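Long-range contact in initiator protein NS1 (Murine minute virus, PDB 4R94), which nicks viral DNA at the replication origin through its N-terminal nuclease domain and, as a whole protein, also acts as an ATP-driven helicase in viral DNA replication: residues R146-V158 against R170-T184. Residues are numbered along the deposited sequence; the frame is centred on the assembly and turned at random.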
loop_
_atom_site.group_PDB
_atom_site.type_symbol
_atom_site.label_atom_id
_atom_site.label_comp_id
_atom_site.label_asym_id
_atom_site.label_seq_id
_atom_site.Cartn_x
_atom_site.Cartn_y
_atom_site.Cartn_z
ATOM N N ARG A 146 -10.922 6.337 -6.275
ATOM C CA ARG A 146 -9.626 6.391 -6.956
ATOM C C ARG A 146 -9.202 7.828 -7.222
ATOM O O ARG A 146 -8.040 8.189 -7.027
ATOM C CB ARG A 146 -9.642 5.620 -8.276
ATOM C CG ARG A 146 -8.236 5.421 -8.879
ATOM C CD ARG A 146 -8.232 5.509 -10.414
ATOM N NE ARG A 146 -8.558 6.862 -10.862
ATOM C CZ ARG A 146 -7.703 7.884 -10.859
ATOM N NH1 ARG A 146 -6.460 7.710 -10.430
ATOM N NH2 ARG A 146 -8.089 9.089 -11.279
ATOM N N ARG A 147 -10.140 8.655 -7.665
ATOM C CA ARG A 147 -9.807 10.049 -7.948
ATOM C C ARG A 147 -9.367 10.813 -6.697
ATOM O O ARG A 147 -8.356 11.519 -6.722
ATOM C CB ARG A 147 -10.991 10.760 -8.599
ATOM C CG ARG A 147 -10.689 12.215 -8.924
ATOM C CD ARG A 147 -11.746 12.807 -9.837
ATOM N NE ARG A 147 -13.093 12.608 -9.306
ATOM C CZ ARG A 147 -13.655 13.391 -8.390
ATOM N NH1 ARG A 147 -12.988 14.427 -7.900
ATOM N NH2 ARG A 147 -14.885 13.139 -7.964
ATOM N N GLN A 148 -10.118 10.664 -5.611
ATOM C CA GLN A 148 -9.814 11.356 -4.363
ATOM C C GLN A 148 -8.476 10.903 -3.808
ATOM O O GLN A 148 -7.650 11.724 -3.378
ATOM C CB GLN A 148 -10.907 11.115 -3.330
ATOM C CG GLN A 148 -12.229 11.740 -3.715
ATOM C CD GLN A 148 -12.130 13.246 -3.798
ATOM O OE1 GLN A 148 -11.509 13.882 -2.946
ATOM N NE2 GLN A 148 -12.727 13.825 -4.834
ATOM N N LEU A 149 -8.270 9.591 -3.820
ATOM C CA LEU A 149 -7.011 9.034 -3.364
ATOM C C LEU A 149 -5.853 9.571 -4.189
ATOM O O LEU A 149 -4.801 9.859 -3.635
ATOM C CB LEU A 149 -7.039 7.493 -3.411
ATOM C CG LEU A 149 -7.849 6.819 -2.298
ATOM C CD1 LEU A 149 -7.832 5.302 -2.514
ATOM C CD2 LEU A 149 -7.369 7.188 -0.869
ATOM N N ASN A 150 -6.029 9.706 -5.500
ATOM C CA ASN A 150 -4.941 10.204 -6.336
ATOM C C ASN A 150 -4.677 11.677 -6.046
ATOM O O ASN A 150 -3.530 12.116 -6.087
ATOM C CB ASN A 150 -5.251 10.007 -7.824
ATOM C CG ASN A 150 -4.001 9.783 -8.662
ATOM O OD1 ASN A 150 -4.044 9.078 -9.655
ATOM N ND2 ASN A 150 -2.885 10.362 -8.252
ATOM N N VAL A 151 -5.723 12.436 -5.725
ATOM C CA VAL A 151 -5.509 13.837 -5.301
ATOM C C VAL A 151 -4.613 13.912 -4.071
ATOM O O VAL A 151 -3.598 14.624 -4.068
ATOM C CB VAL A 151 -6.834 14.554 -5.000
ATOM C CG1 VAL A 151 -6.559 15.922 -4.326
ATOM C CG2 VAL A 151 -7.624 14.734 -6.283
ATOM N N TYR A 152 -4.955 13.170 -3.026
ATOM C CA TYR A 152 -4.169 13.233 -1.794
ATOM C C TYR A 152 -2.775 12.632 -1.960
ATOM O O TYR A 152 -1.803 13.151 -1.403
ATOM C CB TYR A 152 -4.907 12.550 -0.646
ATOM C CG TYR A 152 -6.122 13.337 -0.192
ATOM C CD1 TYR A 152 -5.994 14.656 0.251
ATOM C CD2 TYR A 152 -7.384 12.771 -0.232
ATOM C CE1 TYR A 152 -7.104 15.381 0.654
ATOM C CE2 TYR A 152 -8.495 13.484 0.164
ATOM C CZ TYR A 152 -8.353 14.780 0.600
ATOM O OH TYR A 152 -9.475 15.484 0.995
ATOM N N TRP A 153 -2.669 11.577 -2.771
ATOM C CA TRP A 153 -1.385 10.922 -3.001
ATOM C C TRP A 153 -0.427 11.878 -3.707
ATOM O O TRP A 153 0.728 12.050 -3.290
ATOM C CB TRP A 153 -1.610 9.630 -3.817
ATOM C CG TRP A 153 -0.399 8.810 -4.179
ATOM C CD1 TRP A 153 -0.045 8.401 -5.440
ATOM C CD2 TRP A 153 0.560 8.218 -3.287
ATOM N NE1 TRP A 153 1.080 7.604 -5.391
ATOM C CE2 TRP A 153 1.480 7.489 -4.081
ATOM C CE3 TRP A 153 0.743 8.243 -1.893
ATOM C CZ2 TRP A 153 2.561 6.794 -3.536
ATOM C CZ3 TRP A 153 1.811 7.541 -1.352
ATOM C CH2 TRP A 153 2.718 6.848 -2.169
ATOM N N SER A 154 -0.914 12.534 -4.754
ATOM C CA SER A 154 -0.062 13.457 -5.502
ATOM C C SER A 154 0.324 14.627 -4.605
ATOM O O SER A 154 1.471 15.073 -4.611
ATOM C CB SER A 154 -0.764 13.950 -6.769
ATOM O OG SER A 154 -1.965 14.647 -6.460
ATOM N N ARG A 155 -0.633 15.093 -3.807
ATOM C CA ARG A 155 -0.366 16.185 -2.881
ATOM C C ARG A 155 0.713 15.836 -1.879
ATOM O O ARG A 155 1.645 16.630 -1.664
ATOM C CB ARG A 155 -1.645 16.585 -2.147
ATOM C CG ARG A 155 -2.525 17.468 -3.000
ATOM C CD ARG A 155 -3.824 17.788 -2.320
ATOM N NE ARG A 155 -3.624 18.684 -1.180
ATOM C CZ ARG A 155 -4.597 19.088 -0.371
ATOM N NH1 ARG A 155 -5.842 18.685 -0.583
ATOM N NH2 ARG A 155 -4.322 19.896 0.644
ATOM N N TRP A 156 0.593 14.664 -1.257
ATOM C CA TRP A 156 1.580 14.256 -0.259
ATOM C C TRP A 156 2.943 13.958 -0.868
ATOM O O TRP A 156 3.968 14.293 -0.280
ATOM C CB TRP A 156 1.083 13.036 0.524
ATOM C CG TRP A 156 0.183 13.427 1.636
ATOM C CD1 TRP A 156 -1.162 13.210 1.725
ATOM C CD2 TRP A 156 0.545 14.185 2.800
ATOM N NE1 TRP A 156 -1.652 13.748 2.889
ATOM C CE2 TRP A 156 -0.624 14.353 3.569
ATOM C CE3 TRP A 156 1.752 14.712 3.277
ATOM C CZ2 TRP A 156 -0.629 15.036 4.786
ATOM C CZ3 TRP A 156 1.746 15.393 4.492
ATOM C CH2 TRP A 156 0.564 15.542 5.230
ATOM N N LEU A 157 2.973 13.325 -2.042
ATOM C CA LEU A 157 4.249 13.075 -2.691
ATOM C C LEU A 157 5.019 14.362 -2.959
ATOM O O LEU A 157 6.225 14.427 -2.734
ATOM C CB LEU A 157 4.055 12.316 -4.006
ATOM C CG LEU A 157 3.676 10.846 -3.859
ATOM C CD1 LEU A 157 3.429 10.259 -5.239
ATOM C CD2 LEU A 157 4.754 10.023 -3.136
ATOM N N VAL A 158 4.332 15.389 -3.437
ATOM C CA VAL A 158 5.032 16.640 -3.736
ATOM C C VAL A 158 5.539 17.274 -2.438
ATOM O O VAL A 158 6.596 17.911 -2.415
ATOM C CB VAL A 158 4.111 17.607 -4.526
ATOM C CG1 VAL A 158 4.675 19.030 -4.545
ATOM C CG2 VAL A 158 3.860 17.037 -5.959
ATOM N N ARG A 170 7.270 21.707 -9.000
ATOM C CA ARG A 170 6.353 21.052 -8.061
ATOM C C ARG A 170 4.965 20.872 -8.658
ATOM O O ARG A 170 4.345 19.819 -8.519
ATOM C CB ARG A 170 6.237 21.854 -6.767
ATOM C CG ARG A 170 7.331 21.592 -5.802
ATOM C CD ARG A 170 7.022 22.228 -4.461
ATOM N NE ARG A 170 8.232 22.318 -3.672
ATOM C CZ ARG A 170 8.723 21.332 -2.937
ATOM N NH1 ARG A 170 8.097 20.162 -2.878
ATOM N NH2 ARG A 170 9.842 21.520 -2.256
ATOM N N ILE A 171 4.468 21.915 -9.317
ATOM C CA ILE A 171 3.163 21.852 -9.964
ATOM C C ILE A 171 3.146 20.851 -11.116
ATOM O O ILE A 171 2.169 20.120 -11.300
ATOM C CB ILE A 171 2.740 23.248 -10.480
ATOM C CG1 ILE A 171 2.595 24.213 -9.301
ATOM C CG2 ILE A 171 1.467 23.167 -11.278
ATOM C CD1 ILE A 171 1.615 23.754 -8.228
ATOM N N LYS A 172 4.232 20.804 -11.883
ATOM C CA LYS A 172 4.331 19.843 -12.963
ATOM C C LYS A 172 4.300 18.423 -12.392
ATOM O O LYS A 172 3.630 17.547 -12.933
ATOM C CB LYS A 172 5.603 20.074 -13.782
ATOM C CG LYS A 172 5.702 19.210 -15.031
ATOM C CD LYS A 172 4.532 19.459 -15.976
ATOM C CE LYS A 172 4.843 19.004 -17.401
ATOM N NZ LYS A 172 5.008 17.528 -17.536
ATOM N N LEU A 173 5.012 18.211 -11.289
ATOM C CA LEU A 173 5.075 16.889 -10.679
ATOM C C LEU A 173 3.695 16.498 -10.161
ATOM O O LEU A 173 3.252 15.367 -10.344
ATOM C CB LEU A 173 6.105 16.864 -9.546
ATOM C CG LEU A 173 6.246 15.554 -8.772
ATOM C CD1 LEU A 173 6.558 14.410 -9.744
ATOM C CD2 LEU A 173 7.326 15.671 -7.729
ATOM N N ARG A 174 3.017 17.456 -9.535
ATOM C CA ARG A 174 1.666 17.244 -9.033
ATOM C C ARG A 174 0.726 16.809 -10.163
ATOM O O ARG A 174 -0.037 15.845 -10.016
ATOM C CB ARG A 174 1.166 18.531 -8.350
ATOM C CG ARG A 174 -0.303 18.531 -7.984
ATOM C CD ARG A 174 -0.566 17.801 -6.669
ATOM N NE ARG A 174 -1.976 17.464 -6.581
ATOM C CZ ARG A 174 -2.908 18.304 -6.150
ATOM N NH1 ARG A 174 -2.555 19.510 -5.721
ATOM N NH2 ARG A 174 -4.180 17.930 -6.114
ATOM N N GLU A 175 0.796 17.479 -11.314
ATOM C CA GLU A 175 -0.113 17.114 -12.401
ATOM C C GLU A 175 0.297 15.810 -13.112
ATOM O O GLU A 175 -0.565 15.097 -13.605
ATOM C CB GLU A 175 -0.270 18.265 -13.410
ATOM C CG GLU A 175 0.982 18.786 -14.068
ATOM C CD GLU A 175 0.709 20.036 -14.908
ATOM O OE1 GLU A 175 1.469 20.302 -15.865
ATOM O OE2 GLU A 175 -0.275 20.752 -14.608
ATOM N N ILE A 176 1.589 15.485 -13.139
ATOM C CA ILE A 176 2.025 14.197 -13.678
ATOM C C ILE A 176 1.448 13.063 -12.844
ATOM O O ILE A 176 0.898 12.108 -13.389
ATOM C CB ILE A 176 3.556 14.068 -13.719
ATOM C CG1 ILE A 176 4.136 14.975 -14.809
ATOM C CG2 ILE A 176 3.971 12.625 -13.987
ATOM C CD1 ILE A 176 5.642 15.110 -14.741
ATOM N N ALA A 177 1.543 13.187 -11.522
ATOM C CA ALA A 177 1.081 12.112 -10.643
ATOM C C ALA A 177 -0.427 11.877 -10.776
ATOM O O ALA A 177 -0.905 10.751 -10.601
ATOM C CB ALA A 177 1.450 12.419 -9.205
ATOM N N GLU A 178 -1.165 12.931 -11.111
ATOM C CA GLU A 178 -2.609 12.809 -11.303
ATOM C C GLU A 178 -2.992 12.330 -12.698
ATOM O O GLU A 178 -3.789 11.401 -12.851
ATOM C CB GLU A 178 -3.281 14.146 -11.022
ATOM C CG GLU A 178 -3.077 14.621 -9.611
ATOM C CD GLU A 178 -4.307 15.277 -9.047
ATOM O OE1 GLU A 178 -5.303 15.408 -9.792
ATOM O OE2 GLU A 178 -4.284 15.656 -7.859
ATOM N N ASP A 179 -2.423 12.967 -13.719
ATOM C CA ASP A 179 -2.744 12.648 -15.109
ATOM C C ASP A 179 -2.360 11.219 -15.460
ATOM O O ASP A 179 -3.070 10.540 -16.208
ATOM C CB ASP A 179 -2.045 13.629 -16.058
ATOM C CG ASP A 179 -2.631 15.023 -15.985
ATOM O OD1 ASP A 179 -3.836 15.141 -15.681
ATOM O OD2 ASP A 179 -1.889 16.004 -16.220
ATOM N N ASN A 180 -1.249 10.753 -14.902
ATOM C CA ASN A 180 -0.765 9.412 -15.168
ATOM C C ASN A 180 -1.248 8.370 -14.159
ATOM O O ASN A 180 -0.731 7.250 -14.127
ATOM C CB ASN A 180 0.758 9.399 -15.213
ATOM C CG ASN A 180 1.304 9.986 -16.502
ATOM O OD1 ASN A 180 1.389 9.301 -17.518
ATOM N ND2 ASN A 180 1.668 11.249 -16.467
ATOM N N GLU A 181 -2.225 8.762 -13.346
ATOM C CA GLU A 181 -2.918 7.862 -12.434
ATOM C C GLU A 181 -1.969 7.036 -11.583
ATOM O O GLU A 181 -1.897 5.807 -11.720
ATOM C CB GLU A 181 -3.848 6.933 -13.219
ATOM C CG GLU A 181 -4.979 7.674 -13.905
ATOM C CD GLU A 181 -6.099 6.753 -14.355
ATOM O OE1 GLU A 181 -5.870 5.534 -14.519
ATOM O OE2 GLU A 181 -7.221 7.262 -14.533
ATOM N N TRP A 182 -1.247 7.715 -10.695
ATOM C CA TRP A 182 -0.353 7.016 -9.787
ATOM C C TRP A 182 -1.117 6.323 -8.650
ATOM O O TRP A 182 -0.500 5.700 -7.783
ATOM C CB TRP A 182 0.683 7.985 -9.211
ATOM C CG TRP A 182 1.739 8.392 -10.210
ATOM C CD1 TRP A 182 1.744 8.150 -11.556
ATOM C CD2 TRP A 182 2.949 9.105 -9.929
ATOM N NE1 TRP A 182 2.883 8.679 -12.131
ATOM C CE2 TRP A 182 3.637 9.270 -11.149
ATOM C CE3 TRP A 182 3.515 9.625 -8.761
ATOM C CZ2 TRP A 182 4.862 9.934 -11.235
ATOM C CZ3 TRP A 182 4.728 10.288 -8.844
ATOM C CH2 TRP A 182 5.389 10.433 -10.073
ATOM N N VAL A 183 -2.445 6.463 -8.633
ATOM C CA VAL A 183 -3.267 5.500 -7.912
ATOM C C VAL A 183 -4.161 4.816 -8.923
ATOM O O VAL A 183 -4.919 5.497 -9.615
ATOM C CB VAL A 183 -4.156 6.132 -6.834
ATOM C CG1 VAL A 183 -4.974 5.053 -6.158
ATOM C CG2 VAL A 183 -3.304 6.895 -5.793
ATOM N N THR A 184 -4.074 3.489 -9.022
ATOM C CA THR A 184 -4.937 2.751 -9.945
ATOM C C THR A 184 -6.038 2.013 -9.181
ATOM O O THR A 184 -5.884 1.701 -8.001
ATOM C CB THR A 184 -4.144 1.743 -10.796
ATOM O OG1 THR A 184 -3.556 0.737 -9.963
ATOM C CG2 THR A 184 -3.059 2.434 -11.595
HETATM O O HOH W 1 -6.121 11.109 -11.354
HETATM O O HOH W 2 -7.215 12.689 -9.063
#
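Asn150 uses both ends of its amide to bridge the last turn of helix 167-179 and the first residue of strand 183-185. Asn150 ND2 donates to Ala177 O (3.1 Å), arriving from above the carbonyl plane, while OD1 takes a weak but nearly straight bond from Val183 N (165°). Ala177 O also accepts from Trp182 N in the Schellman motif that ends the helix, with Glu181 as its positive-phi residue. Arg146 NH1 donates to both Asn150 OD1 and Val183 O, 2.8 Å from the latter, with both oxygens in its guanidinium plane. Glu181 stacks its carboxylate over a face of that guanidinium, a long charge pairing with no N-H aimed at it.

Farther along, Arg174 fits as a knob among Val151, Ser154, Arg155 and Val158. Bent at chi2 (82°), it brings Arg174 NE to Ser154 OG (2.8 Å) and NH2 to Glu178 OE2 in a salt bridge, while Arg155 CG sits 3.3 Å from Arg174 CZ, over the guanidinium face.

The helices approach closely at Ser154 CB and Ala177 CB (3.6 Å). Among apolar contacts, Val158 CG2 packs on Leu173 CG (4.0 Å), Leu157 CD1 meets the Trp182 ring edge at CE3, and Val183 CG2 touches Trp153 CD1 (3.6 Å); Trp153 NE1 hydrogen-bonds to Lys31 O.

The result is an antiparallel helical hairpin: the axes of 146-158 and 170-179 come within 8.8 Å at 148°, and the second helix leads through the Schellman turn into strand 183-185, paired with strand 24-31 in the nuclease domain's central sheet.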